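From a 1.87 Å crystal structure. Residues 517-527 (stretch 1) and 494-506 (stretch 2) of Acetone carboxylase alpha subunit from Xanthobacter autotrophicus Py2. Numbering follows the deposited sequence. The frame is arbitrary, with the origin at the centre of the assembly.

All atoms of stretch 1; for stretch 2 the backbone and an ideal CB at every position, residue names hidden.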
# COMPACT_ATOMS: atom_id res chain seq x y z
N GLY A 517 -7.37 -35.64 18.18
CA GLY A 517 -8.59 -35.28 17.49
C GLY A 517 -8.41 -35.35 15.97
O GLY A 517 -7.36 -34.93 15.42
N CYS A 518 -9.42 -35.88 15.27
CA CYS A 518 -9.44 -35.78 13.82
C CYS A 518 -9.77 -34.34 13.38
O CYS A 518 -10.42 -33.57 14.12
CB CYS A 518 -10.44 -36.76 13.20
SG CYS A 518 -9.88 -38.48 13.27
N GLY A 519 -9.33 -33.99 12.18
CA GLY A 519 -9.85 -32.80 11.51
C GLY A 519 -11.19 -33.11 10.81
O GLY A 519 -11.90 -34.04 11.17
N PHE A 520 -11.54 -32.29 9.82
CA PHE A 520 -12.72 -32.51 8.96
C PHE A 520 -12.41 -31.97 7.57
O PHE A 520 -11.35 -31.42 7.35
CB PHE A 520 -14.04 -31.95 9.55
CG PHE A 520 -14.20 -30.44 9.46
CD1 PHE A 520 -13.44 -29.58 10.25
CD2 PHE A 520 -15.17 -29.88 8.62
CE1 PHE A 520 -13.62 -28.18 10.17
CE2 PHE A 520 -15.37 -28.50 8.55
CZ PHE A 520 -14.58 -27.65 9.32
N GLU A 521 -13.32 -32.21 6.63
CA GLU A 521 -13.13 -31.79 5.25
C GLU A 521 -14.46 -31.36 4.65
O GLU A 521 -15.53 -31.83 5.06
CB GLU A 521 -12.50 -32.91 4.40
CG GLU A 521 -13.33 -34.16 4.32
CD GLU A 521 -12.59 -35.38 3.80
OE1 GLU A 521 -12.89 -36.54 4.24
OE2 GLU A 521 -11.71 -35.21 2.92
N SER A 522 -14.37 -30.45 3.68
CA SER A 522 -15.53 -30.04 2.89
C SER A 522 -15.16 -30.03 1.40
O SER A 522 -14.07 -29.59 1.04
CB SER A 522 -16.04 -28.65 3.33
OG SER A 522 -15.08 -27.59 3.19
N LEU A 523 -16.08 -30.53 0.55
CA LEU A 523 -15.92 -30.46 -0.89
C LEU A 523 -16.76 -29.29 -1.38
O LEU A 523 -17.98 -29.26 -1.13
CB LEU A 523 -16.42 -31.75 -1.59
CG LEU A 523 -16.28 -31.82 -3.12
CD1 LEU A 523 -14.87 -31.60 -3.55
CD2 LEU A 523 -16.78 -33.13 -3.71
N ARG A 524 -16.12 -28.37 -2.09
CA ARG A 524 -16.78 -27.19 -2.70
C ARG A 524 -16.86 -27.30 -4.23
O ARG A 524 -15.91 -27.77 -4.88
CB ARG A 524 -16.05 -25.91 -2.36
CG ARG A 524 -15.56 -25.78 -0.90
CD ARG A 524 -16.63 -26.01 0.15
NE ARG A 524 -16.10 -25.52 1.41
CZ ARG A 524 -16.13 -24.25 1.84
NH1 ARG A 524 -16.75 -23.30 1.16
NH2 ARG A 524 -15.52 -23.94 2.97
N MET A 525 -17.97 -26.83 -4.77
CA MET A 525 -18.15 -26.63 -6.20
C MET A 525 -18.29 -25.13 -6.46
O MET A 525 -19.09 -24.46 -5.80
CB MET A 525 -19.38 -27.37 -6.73
CG MET A 525 -19.44 -27.40 -8.27
SD MET A 525 -20.75 -28.44 -9.03
CE MET A 525 -22.14 -27.35 -8.75
N VAL A 526 -17.55 -24.61 -7.43
CA VAL A 526 -17.66 -23.18 -7.81
C VAL A 526 -19.05 -22.92 -8.43
O VAL A 526 -19.52 -23.70 -9.28
CB VAL A 526 -16.51 -22.78 -8.74
CG1 VAL A 526 -16.60 -21.31 -9.15
CG2 VAL A 526 -15.15 -23.01 -8.06
N TRP A 527 -19.71 -21.84 -8.01
CA TRP A 527 -21.09 -21.58 -8.41
C TRP A 527 -21.48 -20.08 -8.31
O TRP A 527 -21.44 -19.49 -7.22
CB TRP A 527 -22.05 -22.43 -7.54
CG TRP A 527 -23.49 -22.21 -7.90
CD1 TRP A 527 -24.43 -21.48 -7.21
CD2 TRP A 527 -24.12 -22.69 -9.07
NE1 TRP A 527 -25.62 -21.49 -7.90
CE2 TRP A 527 -25.46 -22.21 -9.05
CE3 TRP A 527 -23.68 -23.43 -10.17
CZ2 TRP A 527 -26.37 -22.51 -10.06
CZ3 TRP A 527 -24.59 -23.74 -11.18
CH2 TRP A 527 -25.92 -23.24 -11.14
N UNK A 494 -21.43 -15.60 1.74
CA UNK A 494 -20.18 -14.85 1.66
C UNK A 494 -19.15 -15.40 0.66
O UNK A 494 -18.03 -14.84 0.59
CB UNK A 494 -19.54 -14.81 3.05
N UNK A 495 -19.50 -16.45 -0.10
CA UNK A 495 -18.57 -17.09 -1.08
C UNK A 495 -19.39 -17.58 -2.28
O UNK A 495 -20.45 -18.16 -2.05
CB UNK A 495 -17.80 -18.25 -0.45
N UNK A 496 -18.90 -17.43 -3.53
CA UNK A 496 -19.59 -17.98 -4.71
C UNK A 496 -19.21 -19.45 -4.92
O UNK A 496 -18.61 -19.83 -5.93
CB UNK A 496 -19.25 -17.17 -5.96
N UNK A 497 -19.61 -20.27 -3.94
CA UNK A 497 -19.27 -21.69 -3.82
C UNK A 497 -20.47 -22.39 -3.17
O UNK A 497 -21.16 -21.79 -2.34
CB UNK A 497 -17.99 -21.90 -3.01
N UNK A 498 -20.70 -23.67 -3.51
CA UNK A 498 -21.67 -24.50 -2.81
C UNK A 498 -21.06 -25.78 -2.26
O UNK A 498 -20.17 -26.37 -2.85
CB UNK A 498 -22.83 -24.85 -3.75
N UNK A 499 -21.56 -26.19 -1.08
CA UNK A 499 -21.15 -27.43 -0.44
C UNK A 499 -21.70 -28.69 -1.10
O UNK A 499 -22.90 -28.84 -1.28
CB UNK A 499 -21.58 -27.40 1.03
N UNK A 500 -20.80 -29.58 -1.49
CA UNK A 500 -21.14 -30.97 -1.85
C UNK A 500 -20.74 -32.02 -0.78
O UNK A 500 -21.01 -33.20 -0.94
CB UNK A 500 -20.46 -31.32 -3.17
N UNK A 501 -20.02 -31.59 0.27
CA UNK A 501 -19.71 -32.47 1.39
C UNK A 501 -19.21 -31.71 2.62
O UNK A 501 -18.59 -30.64 2.52
CB UNK A 501 -18.66 -33.50 0.96
N UNK A 502 -19.52 -32.26 3.80
CA UNK A 502 -18.84 -31.91 5.05
C UNK A 502 -18.77 -33.18 5.88
O UNK A 502 -19.80 -33.74 6.22
CB UNK A 502 -19.56 -30.79 5.80
N UNK A 503 -17.55 -33.66 6.16
CA UNK A 503 -17.31 -35.01 6.73
C UNK A 503 -16.14 -34.98 7.71
O UNK A 503 -15.14 -34.28 7.48
CB UNK A 503 -17.03 -36.03 5.62
N UNK A 504 -16.22 -35.78 8.77
CA UNK A 504 -15.10 -36.01 9.67
C UNK A 504 -13.94 -36.67 8.88
O UNK A 504 -14.19 -37.54 8.02
CB UNK A 504 -15.53 -36.88 10.85
N UNK A 505 -12.70 -36.24 9.12
CA UNK A 505 -11.53 -36.65 8.27
C UNK A 505 -10.86 -37.92 8.83
O UNK A 505 -10.09 -37.85 9.79
CB UNK A 505 -10.50 -35.52 8.19
N UNK A 506 -11.18 -39.06 8.24
CA UNK A 506 -10.68 -40.35 8.71
C UNK A 506 -9.16 -40.44 8.67
O UNK A 506 -8.52 -39.99 7.72
CB UNK A 506 -11.28 -41.48 7.87

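Position 494 lies out of reach of stretch 1, so nothing visible selects a residue; it is Ala-494. At 495 the CA-to-CB bond points sideways, but the ideal CB is 5.4 Å from Arg-524 NH1. A carboxylate of either length, or a polar amide, could answer that charge. Glu-495 does: NH1 of Arg-524 donates to its OE2 at 2.9 Å within a salt bridge, and a water joins its OE1 to Arg-524 NH2.

Position 496 has phi -84° and psi 64°, and its carbonyl O accepts from Trp-527 N at 3.1 Å. Its own nitrogen has no partner in stretch 1, so proline is allowed along with small residues; it is Pro-496.

At 497 the ideal CB joins Arg-524 and Val-526 on one face of the sheet, favouring a branched aliphatic. Leu-497 packs CD2 against Val-526 CG2 at 3.9 Å. Position 498 points to the other face, with Met-525, and its ideal CB is 4.6 Å from Trp-527 CB; valine, isoleucine or leucine would suit. Val-498 sets CG2 4.0 Å from Met-525 CB and CG1 3.9 Å from Trp-527 CD1, while its backbone N and O pair with Met-525 O and N.

Position 499 shares its face with Arg-524, whose long side chain offers a flat cation, and with Ser-522. An aromatic ring or an acid could serve. Tyr-499 takes the stacking solution: the Arg-524 guanidinium lies flat on its ring, centres 4.2 Å apart, and Ser-522 CB meets the ring edge.

The chain turns a corner at 500, with Leu-523 and Met-525 nearby to receive an apolar side chain. Leu-500 places CD1 4.0 Å from Met-525 CB, and its N donates to Leu-523 O. At 501 an ideal CB would sit 3.8 Å from Leu-523 CB, which leaves little room; a small residue fits. It is Gly-501.

Position 502 turns to the face of Ser-522, near the Phe-520 ring, so a long aliphatic or cationic chain is plausible. Arg-502 brings NE within 4.0 Å of Phe-520 CE2. At 503 the ideal CB is 4.3 Å from Glu-521 CG, favouring a polar or basic chain; Gln-503 shares a water with Glu-521 OE1 through its NE2. Position 504 points away and tolerates many residues; it is Ile-504.

Position 505 points toward stretch 1, where the Glu-521 carboxylate invites a long base. Lys-505 NZ forms a salt bridge with Glu-521 OE2 at 3.0 Å. Position 506 points away: Ala-506.

Stretch 2, residues 494-506: AEPLVYLGRQIKA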
# COMPACT_ATOMS: atom_id res chain seq x y z
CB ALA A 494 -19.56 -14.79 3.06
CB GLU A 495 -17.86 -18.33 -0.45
CG GLU A 495 -17.18 -18.11 0.91
CD GLU A 495 -16.78 -19.40 1.65
OE1 GLU A 495 -15.93 -19.35 2.57
OE2 GLU A 495 -17.35 -20.49 1.34
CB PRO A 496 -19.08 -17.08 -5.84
CG PRO A 496 -17.67 -16.79 -5.43
CD PRO A 496 -17.71 -16.65 -3.92
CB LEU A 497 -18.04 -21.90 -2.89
CG LEU A 497 -16.73 -21.14 -3.21
CD1 LEU A 497 -15.74 -21.31 -2.06
CD2 LEU A 497 -16.12 -21.64 -4.49
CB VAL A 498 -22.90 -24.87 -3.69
CG1 VAL A 498 -23.69 -23.60 -4.04
CG2 VAL A 498 -22.51 -25.60 -4.95
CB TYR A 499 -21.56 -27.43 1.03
CG TYR A 499 -20.74 -26.54 1.94
CD1 TYR A 499 -21.04 -25.20 2.09
CD2 TYR A 499 -19.67 -27.06 2.66
CE1 TYR A 499 -20.28 -24.37 2.90
CE2 TYR A 499 -18.89 -26.27 3.46
CZ TYR A 499 -19.21 -24.90 3.59
OH TYR A 499 -18.47 -24.09 4.42
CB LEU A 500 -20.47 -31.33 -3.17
CG LEU A 500 -20.81 -30.51 -4.43
CD1 LEU A 500 -20.13 -31.12 -5.67
CD2 LEU A 500 -22.30 -30.43 -4.68
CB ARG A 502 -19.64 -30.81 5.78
CG ARG A 502 -18.84 -29.61 6.22
CD ARG A 502 -19.65 -28.66 7.09
NE ARG A 502 -19.00 -27.36 7.21
CZ ARG A 502 -19.38 -26.36 7.98
NH1 ARG A 502 -18.64 -25.25 8.00
NH2 ARG A 502 -20.49 -26.46 8.72
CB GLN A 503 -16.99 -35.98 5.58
CG GLN A 503 -16.93 -37.45 5.92
CD GLN A 503 -16.66 -38.37 4.73
OE1 GLN A 503 -17.51 -38.52 3.87
NE2 GLN A 503 -15.48 -38.99 4.67
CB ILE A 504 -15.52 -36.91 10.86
CG1 ILE A 504 -16.54 -36.18 11.75
CG2 ILE A 504 -14.30 -37.35 11.67
CD1 ILE A 504 -17.17 -37.06 12.81
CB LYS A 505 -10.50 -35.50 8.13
CG LYS A 505 -9.36 -35.77 7.14
CD LYS A 505 -9.85 -35.85 5.70
CE LYS A 505 -8.72 -36.05 4.73
NZ LYS A 505 -9.21 -36.74 3.51
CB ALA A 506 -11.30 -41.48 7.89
O HOH W 1 -16.13 -21.44 4.26
O HOH W 2 -12.39 -38.79 5.63
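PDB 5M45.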